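Local coordinates for amphoterin-induced protein 1 (Mus musculus, PDB 2XOT), which promotes growth and fasciculation of neurites from hippocampal neurons, homodimerises through its leucine-rich repeats and may mediate homophilic and heterophilic cell-cell interaction, at residues B[56-61]-B[85-90]; B[31-36]-B[44-49]; B[93-98]-B[106-111]; B[115-120]-B[130-135]; B[154-159]-B[166-171]. All coordinates share one frame; numbering follows the deposited sequence.

Overall arrangement
The leucine-rich-repeat part of this extracellular fragment illustrates how a solenoid closes its interior: all five contacts are buried and apolar, with no hydrogen bond across any of them. Interactions 2 to 5 set a segment that carries a strand of one sheet, parallel through the repeats, against a loop, whereas interaction 1 joins two loops and engages a tryptophan and a proline. Phenylalanines fill the middle of the solenoid in interactions 3 and 4, whose centres are about 6 Å apart; aliphatic groups suffice in interactions 2 and 5. Just past the strands, Asx turns recur in interactions 2, 3 and 5. Strand segments of interactions 2, 4 and 5 also reach the second subunit.

Interaction 1. Residues B[56-61]-B[85-90]; sequences AEWTPT and VPVPNL
Pro86 leans its ring on Trp58 and Thr59, and so joins the loop after strand 78-79 to the loop after strand 53-54 in the leucine-rich-repeat solenoid. The residues 56-61 belong to the first repeat, whereas 85-90 runs from the end of the second into the third. At Pro86 two ring carbons do the touching: CB lies 3.7 Å from Thr59 CG2, and CG, which also faces that methyl, stands 4.2 Å from Trp58 NE1. The same Thr59 methyl sits over the centre of the indole, 3.5 Å above its plane, so one methyl touches both the indole and the proline. Next comes Val87, which sets CG1 3.8 Å from Trp58 CZ2, meeting the ring obliquely. Its CG1 lies beside its own backbone N (chi1 -70°), pointed at the six-membered part of the indole. The polar edge of Trp58 is used elsewhere, NE1 donating to Ala83 O. Beyond Val87 a type I turn carries the chain through Pro88 and Asn89 toward strand 92-94. Closing that turn is a weak bond of 3.3 Å from Leu90 N to Val87 O.

Interaction 2. Residues B[31-36]-B[44-49]; sequences PNVPQS and LDLSHN
The junction between the N-terminal cap and the first leucine-rich repeat is made by Val33 and Pro34, which meet Leu46 just past the end of strand 43-45. Both methyls of the leucine are engaged. CD2 presses on the proline, 3.4 Å from Pro34 CD, a tight contact for two carbons, the side chains lying antiparallel alongside one another. CD1 instead meets Val33 crosswise, 4.0 Å from CG1 of that valine. Leu46 has CG anti to its carbonyl carbon (chi1 -71°), which directs the fork of its methyls at the cap. Leu44, Leu46 and Asn49 fit the LxLxxN pattern of leucine-rich repeats, in which the strand gives way to a turn. Here an Asx turn marks that change: Asp45 OD1 accepts from Ser47 N at 3.0 Å, approached on the anti side and 31° out of the carboxylate plane, while Ser47 OG reaches the syn lone pair of the same oxygen at 2.6 Å. Leu46 O accepts from Asn74 ND2 in the following repeat, and His48 NE2 is hydrogen-bonded to Ser26 OG of the second subunit.

Interaction 3. Residues B[93-98]-B[106-111]; sequences LDLSSN and FLFSDL
One methyl of Leu93, CD2, projects into the notch between Leu111 and Phe108 and fits it unevenly. It lies 3.6 Å from Leu111 CD1, the two leucines set crosswise, and 4.2 Å from Phe108 CE1, where it meets the ring obliquely. CG of Leu93 is anti to the backbone N (chi1 176°), an extended posture that carries the methyl inward from strand 92-94. The second bump comes from Leu95, whose CD1 abuts the rim of the phenyl ring near its plane, 3.9 Å from Phe108 CE1; leucine and phenylalanine arrive from opposite directions and stop end against edge. The hollow on the loop side is shaped by two overlapping type I turns, Phe106 to Ser109 and Phe108 to Leu111, which bring Phe108 and Leu111 to the same side. Apart from Leu111, just beyond its end, the touching residues belong to the third leucine-rich repeat, and the contact fills the interior of the solenoid there. Beside this packing, Asp94 OD1 accepts from Ser96 N at 3.0 Å in an Asx turn and also from Ser96 OG. Since carbon alone meets carbon across the interface, its cohesion rests on close packing and exclusion of water.

Interaction 4. Residues B[115-120]-B[130-135]; sequences EVLLLY and NAFEDM
Phe132 presents the edge of its ring to strand 116-118, where Leu117 CD2 lies in the ring plane, 3.7 Å from Phe132 CE1 and 4.1 Å from Phe132 CD1. Leucine and phenylalanine cross at about a right angle. Leu119 adds a looser touch near the same plane, its CD1 4.4 Å from Phe132 CE1, and Met135 CE comes within 4.5 Å of Leu117 CD2. Around this first shell, the ring is lodged among residues of its own segment: Ala131 CB lies 3.9 Å above one face, offset toward the rim, and Met135 SD stands at the edge in plane. A type II turn from Phe132 to Met135 places both side chains inward, although the bond from Met135 N to Phe132 O is weak. Farther out, the loop is tied to the preceding coil, for Glu133 O accepts from Ser109 OG, and Glu133 itself forms a salt bridge with Arg129. Leu117 also packs on Leu93 and Leu141 of the flanking strands, while Leu118 meets Ile22 of the second subunit. A phenylalanine at this level, following Phe108 of the preceding coil, recalls the phenylalanine spine inside extracellular leucine-rich-repeat solenoids.

Interaction 5. Residues B[154-159]-B[166-171]; sequences ELIKDG and MLLDLS
Leu155 and Leu168 mark the nearest approach of the two backbones, 8.9 Å between their CA atoms, so segment 154-159 meets strand 167-169 through side chains alone. Leu168 takes the central place, with a methyl for each partner. Its CD1 lies 4.0 Å from Leu155 CD1, and its CD2 stands 4.3 Å from Ile156 CG2. With CG anti to the backbone N (chi1 176°), the fork of Leu168 is carried toward the loop, and chi2 of 58° sets one methyl to each neighbour. The contact thereby joins the end of the fifth leucine-rich repeat to the strand of the sixth. An Asx turn follows the strand: Asp169 OD1 receives Ser171 N at 3.1 Å from above the carboxylate plane, 37° out of it, and Ser171 OG at 2.6 Å through its syn lone pair. Two bonds thus grip one oxygen, while Asp169 OD2 bonds to Ser20 OG of the second subunit. Within the solenoid, Leu168 is flanked by Leu141 of strand 140-142 and Leu194 of strand 194-195, Ile156 also rests on Leu194, and Leu155 packs on both Leu141 and Phe132.

Interaction 1. Residues B[56-61]-B[85-90]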
# COMPACT_ATOMS: atom_id res chain seq x y z
N ALA B 56 -12.38 -4.78 24.84
CA ALA B 56 -11.34 -5.81 24.86
C ALA B 56 -11.62 -7.02 23.96
O ALA B 56 -10.71 -7.55 23.31
CB ALA B 56 -11.10 -6.29 26.31
N GLU B 57 -12.87 -7.46 23.93
CA GLU B 57 -13.25 -8.65 23.17
C GLU B 57 -14.18 -8.30 22.02
O GLU B 57 -15.13 -9.04 21.74
CB GLU B 57 -13.95 -9.66 24.11
CG GLU B 57 -13.15 -10.03 25.37
CD GLU B 57 -11.95 -10.92 25.08
OE1 GLU B 57 -11.97 -11.63 24.04
OE2 GLU B 57 -10.99 -10.91 25.90
N TRP B 58 -13.94 -7.20 21.32
CA TRP B 58 -14.70 -6.96 20.10
C TRP B 58 -14.57 -8.15 19.12
O TRP B 58 -15.48 -8.39 18.35
CB TRP B 58 -14.32 -5.61 19.44
CG TRP B 58 -12.91 -5.51 18.92
CD1 TRP B 58 -11.79 -5.21 19.64
CD2 TRP B 58 -12.48 -5.68 17.56
NE1 TRP B 58 -10.68 -5.19 18.81
CE2 TRP B 58 -11.07 -5.49 17.54
CE3 TRP B 58 -13.13 -6.00 16.37
CZ2 TRP B 58 -10.33 -5.59 16.36
CZ3 TRP B 58 -12.40 -6.10 15.21
CH2 TRP B 58 -11.01 -5.89 15.21
N THR B 59 -13.47 -8.89 19.16
CA THR B 59 -13.32 -10.13 18.37
C THR B 59 -12.62 -11.23 19.18
O THR B 59 -11.40 -11.24 19.32
CB THR B 59 -12.58 -9.90 16.99
OG1 THR B 59 -12.33 -11.15 16.35
CG2 THR B 59 -11.24 -9.19 17.17
N PRO B 60 -13.40 -12.17 19.75
CA PRO B 60 -12.75 -13.28 20.43
C PRO B 60 -11.83 -14.11 19.52
O PRO B 60 -10.86 -14.70 20.01
CB PRO B 60 -13.94 -14.12 20.92
CG PRO B 60 -15.09 -13.14 21.03
CD PRO B 60 -14.87 -12.21 19.87
N THR B 61 -12.12 -14.14 18.23
CA THR B 61 -11.42 -15.02 17.29
C THR B 61 -9.91 -14.79 17.16
O THR B 61 -9.13 -15.74 17.39
CB THR B 61 -12.09 -15.04 15.89
OG1 THR B 61 -13.16 -15.99 15.91
CG2 THR B 61 -11.08 -15.41 14.79
N VAL B 85 -4.79 -6.26 20.72
CA VAL B 85 -4.17 -7.58 20.89
C VAL B 85 -4.52 -8.62 19.79
O VAL B 85 -3.63 -9.36 19.35
CB VAL B 85 -4.49 -8.16 22.29
CG1 VAL B 85 -4.08 -9.62 22.38
CG2 VAL B 85 -3.80 -7.33 23.37
N PRO B 86 -5.80 -8.66 19.33
CA PRO B 86 -6.19 -9.62 18.29
C PRO B 86 -5.77 -9.29 16.85
O PRO B 86 -5.89 -10.18 15.98
CB PRO B 86 -7.72 -9.64 18.36
CG PRO B 86 -8.12 -8.48 19.15
CD PRO B 86 -6.94 -7.82 19.73
N VAL B 87 -5.31 -8.06 16.59
CA VAL B 87 -4.98 -7.59 15.23
C VAL B 87 -3.52 -7.13 15.14
O VAL B 87 -3.23 -5.98 14.79
CB VAL B 87 -5.93 -6.47 14.80
CG1 VAL B 87 -7.32 -7.05 14.57
CG2 VAL B 87 -5.98 -5.32 15.83
N PRO B 88 -2.59 -8.06 15.45
CA PRO B 88 -1.17 -7.69 15.56
C PRO B 88 -0.50 -7.22 14.28
O PRO B 88 0.51 -6.51 14.35
CB PRO B 88 -0.52 -8.99 16.02
CG PRO B 88 -1.46 -10.08 15.59
CD PRO B 88 -2.82 -9.49 15.72
N ASN B 89 -1.04 -7.64 13.14
CA ASN B 89 -0.43 -7.36 11.84
C ASN B 89 -1.13 -6.23 11.05
O ASN B 89 -0.91 -6.06 9.85
CB ASN B 89 -0.46 -8.64 11.03
CG ASN B 89 0.29 -9.74 11.71
OD1 ASN B 89 -0.21 -10.86 11.85
ND2 ASN B 89 1.50 -9.44 12.14
N LEU B 90 -1.99 -5.50 11.75
CA LEU B 90 -2.69 -4.37 11.19
C LEU B 90 -1.69 -3.33 10.67
O LEU B 90 -0.76 -2.94 11.39
CB LEU B 90 -3.57 -3.74 12.28
CG LEU B 90 -4.81 -2.99 11.84
CD1 LEU B 90 -5.80 -3.94 11.12
CD2 LEU B 90 -5.44 -2.28 13.02

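Interaction 2. Residues B[31-36]-B[44-49]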
# COMPACT_ATOMS: atom_id res chain seq x y z
N PRO B 31 -24.73 -1.12 16.44
CA PRO B 31 -24.25 -0.62 17.71
C PRO B 31 -23.12 -1.46 18.29
O PRO B 31 -22.46 -1.04 19.22
CB PRO B 31 -25.50 -0.69 18.58
CG PRO B 31 -26.17 -1.89 18.12
CD PRO B 31 -25.88 -2.02 16.63
N ASN B 32 -22.91 -2.66 17.75
CA ASN B 32 -21.80 -3.52 18.17
C ASN B 32 -21.18 -4.14 16.95
O ASN B 32 -21.80 -4.18 15.90
CB ASN B 32 -22.31 -4.64 19.07
CG ASN B 32 -23.03 -4.13 20.32
OD1 ASN B 32 -22.39 -3.65 21.26
ND2 ASN B 32 -24.36 -4.25 20.33
N VAL B 33 -19.96 -4.67 17.10
CA VAL B 33 -19.27 -5.33 15.98
C VAL B 33 -19.96 -6.67 15.69
O VAL B 33 -20.29 -7.40 16.63
CB VAL B 33 -17.79 -5.63 16.33
CG1 VAL B 33 -17.08 -6.23 15.12
CG2 VAL B 33 -17.05 -4.37 16.83
N PRO B 34 -20.17 -7.02 14.40
CA PRO B 34 -20.66 -8.35 14.05
C PRO B 34 -19.94 -9.51 14.75
O PRO B 34 -18.70 -9.55 14.81
CB PRO B 34 -20.41 -8.41 12.54
CG PRO B 34 -20.65 -7.02 12.10
CD PRO B 34 -20.03 -6.18 13.19
N GLN B 35 -20.74 -10.46 15.25
CA GLN B 35 -20.20 -11.67 15.91
C GLN B 35 -19.51 -12.61 14.93
O GLN B 35 -19.87 -12.69 13.76
CB GLN B 35 -21.35 -12.42 16.59
CG GLN B 35 -21.86 -11.78 17.88
CD GLN B 35 -22.80 -12.70 18.66
OE1 GLN B 35 -24.04 -12.55 18.60
NE2 GLN B 35 -22.23 -13.68 19.39
N SER B 36 -18.53 -13.37 15.43
CA SER B 36 -17.89 -14.46 14.69
C SER B 36 -17.27 -13.96 13.39
O SER B 36 -17.62 -14.39 12.29
CB SER B 36 -18.88 -15.62 14.43
OG SER B 36 -19.07 -16.40 15.62
N LEU B 44 -11.56 -5.11 7.03
CA LEU B 44 -12.84 -5.05 7.71
C LEU B 44 -13.34 -3.62 7.72
O LEU B 44 -12.70 -2.72 8.32
CB LEU B 44 -12.66 -5.61 9.13
CG LEU B 44 -13.86 -5.58 10.07
CD1 LEU B 44 -15.06 -6.26 9.40
CD2 LEU B 44 -13.45 -6.25 11.39
N ASP B 45 -14.46 -3.39 7.04
CA ASP B 45 -15.06 -2.05 6.94
C ASP B 45 -16.31 -1.95 7.78
O ASP B 45 -17.33 -2.49 7.36
CB ASP B 45 -15.42 -1.73 5.48
CG ASP B 45 -15.97 -0.33 5.31
OD1 ASP B 45 -16.02 0.47 6.27
OD2 ASP B 45 -16.36 -0.02 4.17
N LEU B 46 -16.22 -1.27 8.93
CA LEU B 46 -17.34 -1.07 9.85
C LEU B 46 -17.63 0.42 9.95
O LEU B 46 -18.16 0.90 10.97
CB LEU B 46 -16.99 -1.60 11.23
CG LEU B 46 -16.94 -3.12 11.32
CD1 LEU B 46 -15.99 -3.55 12.42
CD2 LEU B 46 -18.36 -3.68 11.53
N SER B 47 -17.28 1.15 8.90
CA SER B 47 -17.49 2.57 8.89
C SER B 47 -18.98 2.91 8.78
O SER B 47 -19.77 2.06 8.38
CB SER B 47 -16.69 3.23 7.75
OG SER B 47 -17.12 2.77 6.49
N HIS B 48 -19.32 4.13 9.18
CA HIS B 48 -20.67 4.66 9.18
C HIS B 48 -21.63 3.75 9.95
O HIS B 48 -22.68 3.36 9.44
CB HIS B 48 -21.17 4.90 7.75
CG HIS B 48 -20.40 5.92 6.99
ND1 HIS B 48 -20.58 7.28 7.15
CD2 HIS B 48 -19.46 5.78 6.02
CE1 HIS B 48 -19.78 7.93 6.32
NE2 HIS B 48 -19.09 7.04 5.62
N ASN B 49 -21.27 3.42 11.19
CA ASN B 49 -22.15 2.64 12.06
C ASN B 49 -22.35 3.40 13.38
O ASN B 49 -22.14 4.62 13.43
CB ASN B 49 -21.55 1.23 12.29
CG ASN B 49 -21.84 0.28 11.17
OD1 ASN B 49 -20.94 -0.30 10.56
ND2 ASN B 49 -23.12 0.11 10.88

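Interaction 3. Residues B[93-98]-B[106-111]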
# COMPACT_ATOMS: atom_id res chain seq x y z
N LEU B 93 -5.24 1.84 9.96
CA LEU B 93 -6.33 1.96 10.95
C LEU B 93 -7.00 3.32 10.80
O LEU B 93 -6.37 4.34 11.01
CB LEU B 93 -5.79 1.78 12.39
CG LEU B 93 -6.77 1.99 13.58
CD1 LEU B 93 -7.97 1.03 13.53
CD2 LEU B 93 -6.02 1.80 14.92
N ASP B 94 -8.28 3.33 10.46
CA ASP B 94 -9.06 4.58 10.33
C ASP B 94 -10.04 4.76 11.51
O ASP B 94 -11.03 4.02 11.63
CB ASP B 94 -9.81 4.57 9.01
CG ASP B 94 -10.42 5.91 8.66
OD1 ASP B 94 -10.38 6.84 9.50
OD2 ASP B 94 -10.96 6.02 7.52
N LEU B 95 -9.73 5.73 12.37
CA LEU B 95 -10.54 6.11 13.54
C LEU B 95 -11.03 7.54 13.41
O LEU B 95 -11.42 8.17 14.39
CB LEU B 95 -9.71 5.94 14.81
CG LEU B 95 -9.60 4.48 15.31
CD1 LEU B 95 -8.53 4.32 16.42
CD2 LEU B 95 -10.96 3.94 15.81
N SER B 96 -11.02 8.06 12.17
CA SER B 96 -11.43 9.41 11.88
C SER B 96 -12.93 9.55 12.02
O SER B 96 -13.65 8.57 11.89
CB SER B 96 -11.02 9.82 10.46
OG SER B 96 -11.68 9.02 9.47
N SER B 97 -13.39 10.77 12.28
CA SER B 97 -14.83 11.10 12.37
C SER B 97 -15.53 10.24 13.42
O SER B 97 -16.50 9.53 13.14
CB SER B 97 -15.51 11.02 11.01
OG SER B 97 -14.95 11.96 10.11
N ASN B 98 -14.99 10.31 14.63
CA ASN B 98 -15.52 9.59 15.81
C ASN B 98 -15.61 10.57 16.99
O ASN B 98 -15.50 11.78 16.78
CB ASN B 98 -14.62 8.39 16.14
CG ASN B 98 -15.04 7.13 15.40
OD1 ASN B 98 -14.31 6.60 14.55
ND2 ASN B 98 -16.22 6.63 15.74
N PHE B 106 0.20 4.19 25.90
CA PHE B 106 0.28 2.87 25.28
C PHE B 106 -0.96 2.41 24.50
O PHE B 106 -1.05 1.23 24.16
CB PHE B 106 0.69 1.83 26.31
CG PHE B 106 1.75 2.31 27.25
CD1 PHE B 106 2.93 2.83 26.77
CD2 PHE B 106 1.56 2.27 28.62
CE1 PHE B 106 3.91 3.29 27.63
CE2 PHE B 106 2.52 2.74 29.49
CZ PHE B 106 3.70 3.25 29.00
N LEU B 107 -1.88 3.32 24.17
CA LEU B 107 -3.14 2.93 23.49
C LEU B 107 -2.94 2.21 22.16
O LEU B 107 -3.70 1.32 21.82
CB LEU B 107 -4.04 4.16 23.28
CG LEU B 107 -5.48 3.89 22.85
CD1 LEU B 107 -6.24 3.06 23.90
CD2 LEU B 107 -6.20 5.20 22.59
N PHE B 108 -1.90 2.59 21.41
CA PHE B 108 -1.64 2.00 20.09
C PHE B 108 -0.39 1.14 20.07
O PHE B 108 0.01 0.66 19.03
CB PHE B 108 -1.53 3.11 19.05
CG PHE B 108 -2.80 3.96 18.91
CD1 PHE B 108 -3.95 3.42 18.40
CD2 PHE B 108 -2.81 5.28 19.32
CE1 PHE B 108 -5.10 4.17 18.29
CE2 PHE B 108 -3.96 6.03 19.19
CZ PHE B 108 -5.10 5.46 18.68
N SER B 109 0.21 0.92 21.24
CA SER B 109 1.48 0.21 21.36
C SER B 109 1.45 -1.27 20.98
O SER B 109 2.51 -1.86 20.73
CB SER B 109 2.02 0.35 22.77
OG SER B 109 2.39 1.68 22.98
N ASP B 110 0.27 -1.87 20.93
CA ASP B 110 0.16 -3.24 20.41
C ASP B 110 0.24 -3.25 18.85
O ASP B 110 0.40 -4.30 18.25
CB ASP B 110 -1.14 -3.91 20.88
CG ASP B 110 -1.15 -4.20 22.39
OD1 ASP B 110 -0.07 -4.41 22.96
OD2 ASP B 110 -2.26 -4.20 22.98
N LEU B 111 0.13 -2.08 18.21
CA LEU B 111 0.15 -2.01 16.72
C LEU B 111 1.53 -1.73 16.18
O LEU B 111 1.82 -0.64 15.63
CB LEU B 111 -0.85 -0.96 16.20
CG LEU B 111 -2.30 -1.17 16.60
CD1 LEU B 111 -3.12 0.09 16.30
CD2 LEU B 111 -2.91 -2.41 15.91

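Interaction 4. Residues B[115-120]-B[130-135]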
# COMPACT_ATOMS: atom_id res chain seq x y z
N GLU B 115 1.24 1.21 9.77
CA GLU B 115 1.90 2.19 8.94
C GLU B 115 1.15 3.53 8.88
O GLU B 115 1.79 4.57 8.82
CB GLU B 115 2.10 1.62 7.54
CG GLU B 115 2.99 0.38 7.52
CD GLU B 115 3.18 -0.17 6.11
OE1 GLU B 115 2.24 -0.09 5.30
OE2 GLU B 115 4.29 -0.66 5.80
N VAL B 116 -0.18 3.49 8.87
CA VAL B 116 -1.02 4.71 8.75
C VAL B 116 -2.09 4.72 9.86
O VAL B 116 -2.81 3.73 10.02
CB VAL B 116 -1.73 4.74 7.38
CG1 VAL B 116 -2.59 6.00 7.23
CG2 VAL B 116 -0.73 4.62 6.21
N LEU B 117 -2.18 5.81 10.61
CA LEU B 117 -3.20 5.98 11.66
C LEU B 117 -3.97 7.27 11.43
O LEU B 117 -3.40 8.36 11.43
CB LEU B 117 -2.53 6.03 13.03
CG LEU B 117 -3.40 6.25 14.26
CD1 LEU B 117 -4.62 5.30 14.23
CD2 LEU B 117 -2.58 6.07 15.51
N LEU B 118 -5.27 7.13 11.21
CA LEU B 118 -6.17 8.26 10.94
C LEU B 118 -6.98 8.56 12.18
O LEU B 118 -7.70 7.68 12.67
CB LEU B 118 -7.10 7.90 9.79
CG LEU B 118 -6.64 8.01 8.34
CD1 LEU B 118 -5.29 7.45 8.09
CD2 LEU B 118 -7.69 7.39 7.38
N LEU B 119 -6.86 9.77 12.70
CA LEU B 119 -7.56 10.19 13.92
C LEU B 119 -8.15 11.58 13.73
O LEU B 119 -8.46 12.28 14.69
CB LEU B 119 -6.59 10.21 15.13
CG LEU B 119 -6.17 8.86 15.71
CD1 LEU B 119 -4.92 8.99 16.54
CD2 LEU B 119 -7.29 8.24 16.54
N TYR B 120 -8.28 11.98 12.48
CA TYR B 120 -8.77 13.34 12.20
C TYR B 120 -10.27 13.43 12.47
O TYR B 120 -10.98 12.42 12.47
CB TYR B 120 -8.41 13.78 10.76
CG TYR B 120 -9.07 13.00 9.65
CD1 TYR B 120 -10.30 13.40 9.12
CD2 TYR B 120 -8.45 11.89 9.08
CE1 TYR B 120 -10.90 12.71 8.11
CE2 TYR B 120 -9.04 11.18 8.06
CZ TYR B 120 -10.28 11.60 7.57
OH TYR B 120 -10.90 10.91 6.56
N ASN B 130 3.17 8.83 24.81
CA ASN B 130 3.16 7.41 25.11
C ASN B 130 2.02 6.64 24.45
O ASN B 130 2.06 5.42 24.40
CB ASN B 130 3.15 7.18 26.63
CG ASN B 130 4.48 7.53 27.29
OD1 ASN B 130 4.50 7.93 28.45
ND2 ASN B 130 5.59 7.39 26.54
N ALA B 131 1.00 7.31 23.93
CA ALA B 131 -0.04 6.61 23.16
C ALA B 131 0.55 5.85 21.96
O ALA B 131 0.03 4.80 21.54
CB ALA B 131 -1.15 7.58 22.71
N PHE B 132 1.64 6.38 21.42
CA PHE B 132 2.28 5.83 20.22
C PHE B 132 3.63 5.16 20.49
O PHE B 132 4.41 4.91 19.58
CB PHE B 132 2.47 6.93 19.22
CG PHE B 132 1.24 7.78 19.04
CD1 PHE B 132 0.24 7.40 18.15
CD2 PHE B 132 1.08 8.94 19.76
CE1 PHE B 132 -0.90 8.16 18.00
CE2 PHE B 132 -0.04 9.71 19.60
CZ PHE B 132 -1.03 9.32 18.71
N GLU B 133 3.89 4.87 21.75
CA GLU B 133 5.12 4.18 22.12
C GLU B 133 5.24 2.85 21.38
O GLU B 133 4.27 2.09 21.31
CB GLU B 133 5.17 3.99 23.63
CG GLU B 133 6.45 3.39 24.15
CD GLU B 133 7.63 4.32 24.09
OE1 GLU B 133 7.47 5.51 23.70
OE2 GLU B 133 8.74 3.87 24.44
N ASP B 134 6.43 2.63 20.82
CA ASP B 134 6.86 1.38 20.17
C ASP B 134 6.29 1.13 18.77
O ASP B 134 6.45 0.05 18.20
CB ASP B 134 6.66 0.18 21.10
CG ASP B 134 7.66 0.17 22.26
OD1 ASP B 134 8.88 0.29 22.01
OD2 ASP B 134 7.22 0.06 23.42
N MET B 135 5.63 2.13 18.20
CA MET B 135 5.09 2.00 16.87
C MET B 135 6.24 2.22 15.88
O MET B 135 6.40 3.31 15.31
CB MET B 135 3.96 2.99 16.68
CG MET B 135 2.82 2.70 17.60
SD MET B 135 1.51 3.89 17.32
CE MET B 135 0.76 3.10 15.89

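Interaction 5. Residues B[154-159]-B[166-171]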
# COMPACT_ATOMS: atom_id res chain seq x y z
N GLU B 154 7.47 15.76 20.92
CA GLU B 154 8.11 14.49 21.25
C GLU B 154 7.89 13.41 20.20
O GLU B 154 8.64 12.44 20.16
CB GLU B 154 7.62 13.96 22.61
CG GLU B 154 7.94 14.87 23.81
CD GLU B 154 7.04 16.10 23.88
OE1 GLU B 154 5.93 16.09 23.31
OE2 GLU B 154 7.46 17.10 24.48
N LEU B 155 6.88 13.56 19.35
CA LEU B 155 6.68 12.61 18.25
C LEU B 155 7.86 12.61 17.27
O LEU B 155 8.19 11.56 16.71
CB LEU B 155 5.38 12.89 17.50
CG LEU B 155 4.09 12.52 18.25
CD1 LEU B 155 2.84 12.96 17.49
CD2 LEU B 155 4.07 11.01 18.53
N ILE B 156 8.46 13.78 17.08
CA ILE B 156 9.45 13.98 16.02
C ILE B 156 10.84 14.47 16.46
O ILE B 156 11.78 14.40 15.66
CB ILE B 156 8.90 14.91 14.93
CG1 ILE B 156 8.51 16.28 15.51
CG2 ILE B 156 7.73 14.22 14.23
CD1 ILE B 156 8.07 17.27 14.49
N LYS B 157 10.98 14.91 17.71
CA LYS B 157 12.26 15.40 18.22
C LYS B 157 13.26 14.27 18.48
O LYS B 157 12.95 13.30 19.17
CB LYS B 157 12.03 16.19 19.51
CG LYS B 157 13.23 16.98 20.02
CD LYS B 157 12.80 17.79 21.23
CE LYS B 157 13.92 18.65 21.78
NZ LYS B 157 13.41 19.64 22.77
N ASP B 158 14.46 14.40 17.93
CA ASP B 158 15.55 13.45 18.14
C ASP B 158 15.69 13.16 19.63
O ASP B 158 15.72 14.07 20.46
CB ASP B 158 16.88 14.00 17.58
N GLY B 159 15.71 11.88 19.97
CA GLY B 159 15.77 11.46 21.37
C GLY B 159 14.73 10.41 21.66
O GLY B 159 15.06 9.33 22.15
N MET B 166 6.83 10.25 8.85
CA MET B 166 7.16 11.14 7.75
C MET B 166 5.98 12.05 7.36
O MET B 166 6.14 12.92 6.49
CB MET B 166 7.46 10.29 6.56
CG MET B 166 6.14 9.74 5.96
SD MET B 166 6.43 9.02 4.44
CE MET B 166 6.23 10.40 3.33
N LEU B 167 4.80 11.82 7.94
CA LEU B 167 3.63 12.69 7.76
C LEU B 167 2.91 12.82 9.09
O LEU B 167 2.48 11.82 9.67
CB LEU B 167 2.67 12.14 6.70
CG LEU B 167 1.50 13.02 6.22
CD1 LEU B 167 1.03 12.53 4.86
CD2 LEU B 167 0.28 13.12 7.20
N LEU B 168 2.83 14.04 9.59
CA LEU B 168 2.13 14.38 10.81
C LEU B 168 1.24 15.59 10.50
O LEU B 168 1.71 16.72 10.35
CB LEU B 168 3.14 14.72 11.91
CG LEU B 168 2.56 15.20 13.24
CD1 LEU B 168 1.61 14.14 13.82
CD2 LEU B 168 3.66 15.53 14.22
N ASP B 169 -0.06 15.34 10.40
CA ASP B 169 -1.03 16.37 10.02
C ASP B 169 -1.69 16.92 11.27
O ASP B 169 -2.49 16.24 11.91
CB ASP B 169 -2.06 15.78 9.06
CG ASP B 169 -3.02 16.81 8.52
OD1 ASP B 169 -2.85 18.02 8.79
OD2 ASP B 169 -3.96 16.38 7.84
N LEU B 170 -1.32 18.14 11.62
CA LEU B 170 -1.88 18.84 12.77
C LEU B 170 -2.66 20.07 12.30
O LEU B 170 -2.87 21.02 13.06
CB LEU B 170 -0.76 19.21 13.75
CG LEU B 170 -0.24 18.02 14.60
CD1 LEU B 170 1.16 18.27 15.20
CD2 LEU B 170 -1.21 17.74 15.73
N SER B 171 -3.13 20.04 11.06
CA SER B 171 -3.88 21.18 10.52
C SER B 171 -5.25 21.26 11.18
O SER B 171 -5.76 20.28 11.69
CB SER B 171 -4.01 21.07 8.98
OG SER B 171 -4.69 19.89 8.57